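Local structure of malate dehydrogenase (Aeropyrum pernix, 2D4A) at residues 1-6 and 27-32; 70-75 and 111-116. The protein catalyses the reversible oxidation of (S)-malate to oxaloacetate, using either NAD or NADP as the cofactor. All coordinates share one frame; numbering follows the deposited sequence.

Contact 1. Residues 1-6 and 27-32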
ATOM      1  N   MET B   1      -5.801  -8.310 -18.285  1.00 36.52           N
ATOM      2  CA  MET B   1      -5.610  -9.014 -17.028  1.00 37.82           C
ATOM      3  C   MET B   1      -4.303  -9.800 -16.951  1.00 37.39           C
ATOM      4  O   MET B   1      -3.564  -9.904 -17.932  1.00 37.84           O
ATOM      5  CB  MET B   1      -6.773  -9.968 -16.771  1.00 40.04           C
ATOM      6  CG  MET B   1      -6.895 -11.076 -17.785  1.00 43.14           C
ATOM      7  SD  MET B   1      -7.846 -12.431 -17.104  1.00 51.10           S
ATOM      8  CE  MET B   1      -9.278 -11.561 -16.464  1.00 46.07           C
ATOM      9  N   ILE B   2      -4.029 -10.345 -15.767  1.00 36.05           N
ATOM     10  CA  ILE B   2      -2.829 -11.138 -15.516  1.00 34.96           C
ATOM     11  C   ILE B   2      -3.217 -12.605 -15.370  1.00 35.50           C
ATOM     12  O   ILE B   2      -3.975 -12.972 -14.462  1.00 35.51           O
ATOM     13  CB  ILE B   2      -2.132 -10.719 -14.205  1.00 34.03           C
ATOM     14  CG1 ILE B   2      -1.775  -9.233 -14.244  1.00 33.93           C
ATOM     15  CG2 ILE B   2      -0.886 -11.554 -13.988  1.00 31.97           C
ATOM     16  CD1 ILE B   2      -1.228  -8.704 -12.926  1.00 33.88           C
ATOM     17  N   THR B   3      -2.688 -13.447 -16.251  1.00 33.23           N
ATOM     18  CA  THR B   3      -2.994 -14.875 -16.187  1.00 30.17           C
ATOM     19  C   THR B   3      -1.892 -15.677 -15.507  1.00 28.33           C
ATOM     20  O   THR B   3      -0.725 -15.544 -15.847  1.00 29.20           O
ATOM     21  CB  THR B   3      -3.209 -15.466 -17.592  1.00 28.34           C
ATOM     22  OG1 THR B   3      -4.329 -14.825 -18.214  1.00 29.70           O
ATOM     23  CG2 THR B   3      -3.473 -16.951 -17.505  1.00 26.03           C
ATOM     24  N   ILE B   4      -2.264 -16.495 -14.529  1.00 26.68           N
ATOM     25  CA  ILE B   4      -1.284 -17.353 -13.874  1.00 25.57           C
ATOM     26  C   ILE B   4      -1.546 -18.773 -14.374  1.00 25.41           C
ATOM     27  O   ILE B   4      -2.667 -19.265 -14.292  1.00 24.46           O
ATOM     28  CB  ILE B   4      -1.407 -17.380 -12.322  1.00 26.56           C
ATOM     29  CG1 ILE B   4      -1.053 -16.028 -11.701  1.00 28.26           C
ATOM     30  CG2 ILE B   4      -0.429 -18.384 -11.753  1.00 25.93           C
ATOM     31  CD1 ILE B   4      -1.499 -15.866 -10.279  1.00 35.32           C
ATOM     32  N   LEU B   5      -0.522 -19.419 -14.921  1.00 26.60           N
ATOM     33  CA  LEU B   5      -0.647 -20.797 -15.388  1.00 27.94           C
ATOM     34  C   LEU B   5       0.002 -21.678 -14.337  1.00 29.67           C
ATOM     35  O   LEU B   5       1.229 -21.771 -14.280  1.00 29.84           O
ATOM     36  CB  LEU B   5       0.088 -20.991 -16.712  1.00 27.81           C
ATOM     37  CG  LEU B   5      -0.740 -20.753 -17.972  1.00 27.28           C
ATOM     38  CD1 LEU B   5      -1.691 -19.614 -17.711  1.00 27.73           C
ATOM     39  CD2 LEU B   5       0.160 -20.471 -19.165  1.00 24.35           C
ATOM     40  N   GLY B   6      -0.871 -22.337 -13.479  1.00 29.99           N
ATOM     41  CA  GLY B   6      -0.286 -23.137 -12.453  1.00 31.62           C
ATOM     42  C   GLY B   6      -1.196 -23.717 -11.420  1.00 33.11           C
ATOM     43  O   GLY B   6      -1.299 -24.943 -11.268  1.00 35.91           O
ATOM     44  N   LEU B  27      -6.527 -14.055 -13.623  1.00 31.40           N
ATOM     45  CA  LEU B  27      -7.203 -15.302 -13.974  1.00 31.17           C
ATOM     46  C   LEU B  27      -6.283 -16.514 -13.794  1.00 32.10           C
ATOM     47  O   LEU B  27      -5.196 -16.560 -14.367  1.00 32.72           O
ATOM     48  CB  LEU B  27      -7.672 -15.220 -15.434  1.00 30.85           C
ATOM     49  CG  LEU B  27      -8.479 -16.317 -16.146  1.00 30.02           C
ATOM     50  CD1 LEU B  27      -7.649 -16.944 -17.241  1.00 28.92           C
ATOM     51  CD2 LEU B  27      -8.965 -17.349 -15.149  1.00 30.72           C
ATOM     52  N   LEU B  28      -6.730 -17.488 -13.000  1.00 31.66           N
ATOM     53  CA  LEU B  28      -5.968 -18.711 -12.739  1.00 30.67           C
ATOM     54  C   LEU B  28      -6.366 -19.855 -13.668  1.00 31.27           C
ATOM     55  O   LEU B  28      -7.549 -20.171 -13.792  1.00 30.98           O
ATOM     56  CB  LEU B  28      -6.198 -19.212 -11.310  1.00 31.93           C
ATOM     57  CG  LEU B  28      -5.582 -18.585 -10.065  1.00 31.97           C
ATOM     58  CD1 LEU B  28      -4.082 -18.552 -10.228  1.00 33.07           C
ATOM     59  CD2 LEU B  28      -6.141 -17.198  -9.839  1.00 33.31           C
ATOM     60  N   ILE B  29      -5.384 -20.492 -14.301  1.00 31.08           N
ATOM     61  CA  ILE B  29      -5.662 -21.633 -15.166  1.00 32.02           C
ATOM     62  C   ILE B  29      -4.761 -22.817 -14.793  1.00 33.46           C
ATOM     63  O   ILE B  29      -3.559 -22.650 -14.565  1.00 34.00           O
ATOM     64  CB  ILE B  29      -5.466 -21.290 -16.664  1.00 32.47           C
ATOM     65  CG1 ILE B  29      -6.388 -20.135 -17.064  1.00 33.53           C
ATOM     66  CG2 ILE B  29      -5.800 -22.502 -17.530  1.00 30.13           C
ATOM     67  CD1 ILE B  29      -6.205 -19.666 -18.507  1.00 35.49           C
ATOM     68  N   ALA B  30      -5.357 -24.019 -14.706  1.00 42.34           N
ATOM     69  CA  ALA B  30      -4.673 -25.265 -14.395  1.00 43.41           C
ATOM     70  C   ALA B  30      -5.500 -26.422 -14.948  1.00 44.24           C
ATOM     71  O   ALA B  30      -6.718 -26.319 -15.090  1.00 43.66           O
ATOM     72  CB  ALA B  30      -4.482 -25.407 -12.888  1.00 43.27           C
ATOM     73  N   ARG B  31      -4.820 -27.519 -15.253  1.00 45.18           N
ATOM     74  CA  ARG B  31      -5.439 -28.704 -15.821  1.00 45.62           C
ATOM     75  C   ARG B  31      -6.433 -29.404 -14.905  1.00 44.38           C
ATOM     76  O   ARG B  31      -7.522 -29.790 -15.329  1.00 44.04           O
ATOM     77  CB  ARG B  31      -4.335 -29.676 -16.260  1.00 48.69           C
ATOM     78  CG  ARG B  31      -3.233 -29.889 -15.205  1.00 53.34           C
ATOM     79  CD  ARG B  31      -1.815 -29.815 -15.805  1.00 56.34           C
ATOM     80  NE  ARG B  31      -1.347 -28.447 -16.051  1.00 56.31           N
ATOM     81  CZ  ARG B  31      -1.105 -27.554 -15.095  1.00 57.08           C
ATOM     82  NH1 ARG B  31      -1.284 -27.872 -13.820  1.00 57.74           N
ATOM     83  NH2 ARG B  31      -0.674 -26.343 -15.412  1.00 57.68           N
ATOM     84  N   THR B  32      -6.061 -29.569 -13.643  1.00 44.27           N
ATOM     85  CA  THR B  32      -6.930 -30.243 -12.682  1.00 44.26           C
ATOM     86  C   THR B  32      -8.265 -29.520 -12.532  1.00 44.40           C
ATOM     87  O   THR B  32      -8.308 -28.327 -12.237  1.00 46.39           O
ATOM     88  CB  THR B  32      -6.252 -30.328 -11.306  1.00 44.00           C
ATOM     89  OG1 THR B  32      -5.007 -31.030 -11.433  1.00 43.68           O
ATOM     90  CG2 THR B  32      -7.142 -31.053 -10.323  1.00 43.15           C
TER

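Contact 2. Residues 70-75 and 111-116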
ATOM      1  N   ILE B  70       0.024  -9.961 -19.658  1.00 35.66           N
ATOM      2  CA  ILE B  70       1.062 -10.752 -19.030  1.00 33.36           C
ATOM      3  C   ILE B  70       0.584 -12.149 -18.674  1.00 33.41           C
ATOM      4  O   ILE B  70      -0.504 -12.327 -18.114  1.00 34.25           O
ATOM      5  CB  ILE B  70       1.538 -10.071 -17.744  1.00 32.16           C
ATOM      6  CG1 ILE B  70       1.904  -8.616 -18.062  1.00 31.76           C
ATOM      7  CG2 ILE B  70       2.696 -10.862 -17.124  1.00 28.90           C
ATOM      8  CD1 ILE B  70       2.153  -7.747 -16.853  1.00 34.00           C
ATOM      9  N   VAL B  71       1.409 -13.134 -19.009  1.00 32.18           N
ATOM     10  CA  VAL B  71       1.132 -14.534 -18.713  1.00 30.37           C
ATOM     11  C   VAL B  71       2.271 -15.033 -17.834  1.00 29.61           C
ATOM     12  O   VAL B  71       3.411 -15.115 -18.283  1.00 29.46           O
ATOM     13  CB  VAL B  71       1.083 -15.388 -19.992  1.00 29.99           C
ATOM     14  CG1 VAL B  71       1.007 -16.862 -19.616  1.00 30.64           C
ATOM     15  CG2 VAL B  71      -0.121 -14.997 -20.836  1.00 28.82           C
ATOM     16  N   LEU B  72       1.963 -15.355 -16.583  1.00 28.49           N
ATOM     17  CA  LEU B  72       2.974 -15.836 -15.652  1.00 28.51           C
ATOM     18  C   LEU B  72       2.990 -17.365 -15.630  1.00 29.60           C
ATOM     19  O   LEU B  72       2.008 -17.997 -15.246  1.00 30.95           O
ATOM     20  CB  LEU B  72       2.699 -15.287 -14.245  1.00 27.11           C
ATOM     21  CG  LEU B  72       2.595 -13.759 -14.069  1.00 27.18           C
ATOM     22  CD1 LEU B  72       2.337 -13.439 -12.608  1.00 26.86           C
ATOM     23  CD2 LEU B  72       3.864 -13.072 -14.539  1.00 26.37           C
ATOM     24  N   VAL B  73       4.109 -17.952 -16.052  1.00 30.26           N
ATOM     25  CA  VAL B  73       4.272 -19.401 -16.092  1.00 29.79           C
ATOM     26  C   VAL B  73       4.997 -19.910 -14.844  1.00 30.32           C
ATOM     27  O   VAL B  73       6.148 -19.546 -14.563  1.00 28.88           O
ATOM     28  CB  VAL B  73       5.032 -19.818 -17.367  1.00 30.04           C
ATOM     29  CG1 VAL B  73       5.274 -21.319 -17.379  1.00 29.58           C
ATOM     30  CG2 VAL B  73       4.230 -19.404 -18.596  1.00 29.75           C
ATOM     31  N   THR B  74       4.294 -20.770 -14.111  1.00 30.65           N
ATOM     32  CA  THR B  74       4.764 -21.353 -12.855  1.00 30.11           C
ATOM     33  C   THR B  74       4.348 -22.821 -12.793  1.00 30.64           C
ATOM     34  O   THR B  74       4.573 -23.504 -11.797  1.00 31.03           O
ATOM     35  CB  THR B  74       4.103 -20.636 -11.687  1.00 29.03           C
ATOM     36  OG1 THR B  74       2.704 -20.937 -11.696  1.00 30.96           O
ATOM     37  CG2 THR B  74       4.254 -19.120 -11.829  1.00 27.78           C
ATOM     38  N   ALA B  75       3.755 -23.290 -13.883  1.00 31.54           N
ATOM     39  CA  ALA B  75       3.247 -24.645 -13.991  1.00 33.53           C
ATOM     40  C   ALA B  75       4.198 -25.813 -13.772  1.00 35.49           C
ATOM     41  O   ALA B  75       3.743 -26.949 -13.651  1.00 38.23           O
ATOM     42  CB  ALA B  75       2.557 -24.815 -15.328  1.00 32.90           C
ATOM     43  N   ILE B 111       3.240 -10.849 -22.752  1.00 32.92           N
ATOM     44  CA  ILE B 111       4.614 -10.985 -22.210  1.00 30.33           C
ATOM     45  C   ILE B 111       4.569 -12.190 -21.241  1.00 31.64           C
ATOM     46  O   ILE B 111       3.611 -12.351 -20.503  1.00 32.40           O
ATOM     47  CB  ILE B 111       5.119  -9.762 -21.467  1.00 28.80           C
ATOM     48  CG1 ILE B 111       5.068  -8.476 -22.309  1.00 27.38           C
ATOM     49  CG2 ILE B 111       6.593  -9.956 -21.046  1.00 23.83           C
ATOM     50  CD1 ILE B 111       5.450  -7.208 -21.580  1.00 24.66           C
ATOM     51  N   VAL B 112       5.508 -13.249 -21.550  1.00 21.05           N
ATOM     52  CA  VAL B 112       5.514 -14.393 -20.652  1.00 19.68           C
ATOM     53  C   VAL B 112       6.699 -14.366 -19.713  1.00 19.53           C
ATOM     54  O   VAL B 112       7.783 -13.896 -20.055  1.00 19.47           O
ATOM     55  CB  VAL B 112       5.468 -15.734 -21.423  1.00 19.74           C
ATOM     56  CG1 VAL B 112       4.238 -15.736 -22.249  1.00 22.08           C
ATOM     57  CG2 VAL B 112       6.679 -15.926 -22.323  1.00 20.89           C
ATOM     58  N   VAL B 113       6.442 -14.780 -18.463  1.00 28.27           N
ATOM     59  CA  VAL B 113       7.555 -14.765 -17.477  1.00 27.67           C
ATOM     60  C   VAL B 113       7.606 -16.176 -16.874  1.00 28.97           C
ATOM     61  O   VAL B 113       6.548 -16.654 -16.429  1.00 30.50           O
ATOM     62  CB  VAL B 113       7.379 -13.707 -16.398  1.00 26.13           C
ATOM     63  CG1 VAL B 113       8.533 -13.706 -15.382  1.00 24.02           C
ATOM     64  CG2 VAL B 113       7.271 -12.286 -16.963  1.00 22.68           C
ATOM     65  N   ILE B 114       8.656 -16.853 -16.949  1.00 28.27           N
ATOM     66  CA  ILE B 114       8.728 -18.218 -16.422  1.00 28.16           C
ATOM     67  C   ILE B 114       9.433 -18.244 -15.068  1.00 28.28           C
ATOM     68  O   ILE B 114      10.362 -17.473 -14.844  1.00 28.58           O
ATOM     69  CB  ILE B 114       9.538 -19.134 -17.367  1.00 29.69           C
ATOM     70  CG1 ILE B 114       9.216 -18.801 -18.832  1.00 30.82           C
ATOM     71  CG2 ILE B 114       9.259 -20.595 -17.050  1.00 27.81           C
ATOM     72  CD1 ILE B 114       7.790 -19.069 -19.225  1.00 35.79           C
ATOM     73  N   THR B 115       8.981 -19.118 -14.168  1.00 28.22           N
ATOM     74  CA  THR B 115       9.627 -19.282 -12.858  1.00 28.59           C
ATOM     75  C   THR B 115      10.182 -20.708 -12.796  1.00 29.22           C
ATOM     76  O   THR B 115      11.151 -20.979 -12.097  1.00 29.56           O
ATOM     77  CB  THR B 115       8.665 -19.121 -11.638  1.00 28.03           C
ATOM     78  OG1 THR B 115       7.633 -20.104 -11.719  1.00 31.21           O
ATOM     79  CG2 THR B 115       8.047 -17.738 -11.581  1.00 28.56           C
ATOM     80  N   THR B 116       9.552 -21.607 -13.546  1.00 30.06           N
ATOM     81  CA  THR B 116       9.939 -23.007 -13.591  1.00 31.20           C
ATOM     82  C   THR B 116      11.445 -23.218 -13.721  1.00 32.69           C
ATOM     83  O   THR B 116      12.109 -22.547 -14.515  1.00 32.78           O
ATOM     84  CB  THR B 116       9.236 -23.742 -14.751  1.00 32.67           C
ATOM     85  OG1 THR B 116       7.866 -23.330 -14.823  1.00 31.63           O
ATOM     86  CG2 THR B 116       9.285 -25.251 -14.533  1.00 33.91           C
TER

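Contact 1. Residues 1-6 and 27-32
Strands 2-5 and 26-29 run parallel, the axes of residues 2-5 and 27-29 inclined by 22°, as the first beta-alpha-beta crossover of the Rossmann-type NAD-binding domain, with helix 9-21 as the connection. Four backbone hydrogen bonds hold the pair. The bond from Ile-4 N to Leu-27 O (2.9 Å) lies in the carbonyl plane, whereas Ile-29 N approaches Ile-4 O (3.0 Å) almost along the C=O axis. At the start of the ladder Leu-27 N reaches Ile-2 O from above its carbonyl plane, and at the end Gly-6 N meets Ile-29 O. The CA-H groups of Thr-3 and Leu-5 add contacts to the oxygens of Leu-27 and Ile-29.

Apolar packing divides between the two sheet faces. On one, Ile-4 and Leu-28 extend in the same direction from neighbouring strands; the CD1 methyl of Leu-28 sits 3.6 Å from Ile-4 CB and also meets Ile-4 CD1. Helix 9-21 covers this face through Ala-15 and Met-12. On the other, Thr-3 runs alongside Leu-27 and slants across Ile-29, with Thr-3 CG2, anti to the backbone N, 4.0 Å from Ile-29 CD1. Leu-5 CD1 also packs against Ile-29 CB on this face. Near the chain start Met-1, bent at chi3 (49°), passes Leu-27 at a slant and brings SD against Leu-27 CB.

Among polar groups, Thr-3 OG1 is hydrogen-bonded to Ser-68 OG. Gly-6, the first glycine of a GxGxxG pattern, is by similarity part of the NADP(+) site and leaves the strand where the pyrophosphate-binding turn of this fold begins. Its carbonyl oxygen rests 3.6 Å from Ala-30 CB; Gly-6 O also lies near the guanidinium plane of Arg-31, at its edge, 3.9 Å from NH1.

Contact 2. Residues 70-75 and 111-116
Between strands 70-73 and 111-114, Val-73 is the residue most covered by the opposing segment, and much of that cover comes from Ile-114, its neighbour on the same sheet face. With CG1 beside the backbone N (chi1 -39°), Ile-114 sets its CD1 3.4 Å from Val-73 CB and against both valine methyls. An alanine at Val-73 would lose both methyls and would probably leave Ile-114 CD1 less firmly held. Four backbone hydrogen bonds join the segments: Val-71 N donates to Ile-111 O (2.8 Å) nearly straight, at 171°, and Val-73 N to Val-113 O, while Val-71 O and Val-73 O accept from Val-113 N and Thr-115 N.

The opposite face is looser within the pair. Leu-72 reaches Val-113 CB with CD2 at 4.0 Å, while Ile-111 keeps its side chain at least 4.8 Å from segment 70-75; helix 223-237 packs there through Ile-236 and Leu-229. Past the strand ends Thr-74 CG2 lies 3.5 Å from Thr-115 OG1, and partly exposed Ala-75 makes only slight contact with Thr-116. Thr-115 and Thr-116 belong by similarity to the NADP(+) site, at the C-terminal ends of the parallel strands, where Rossmann folds bind their dinucleotide.

Contacts 1 and 2 are neighbouring strand pairs of one parallel sheet, in the order 26-29, 2-5, 70-73, 111-114. Strands 2-5 and 70-73 join them through probable hydrogen bonds, Thr-3 O with Leu-72 N and Leu-5 N with Leu-72 O, and Thr-74 OG1 is hydrogen-bonded to Leu-5 O. Both are mostly buried, but contact 2 lies deeper, its centre about 8 Å from the chain centre against about 17 Å, and contact 1 ends in the exposed Arg-31. Segment 1-6 of contact 1 ends at Gly-6, the start of the glycine-rich loop, whereas contact 2 ends in a group of threonines; both ends are linked by similarity to NADP(+) binding.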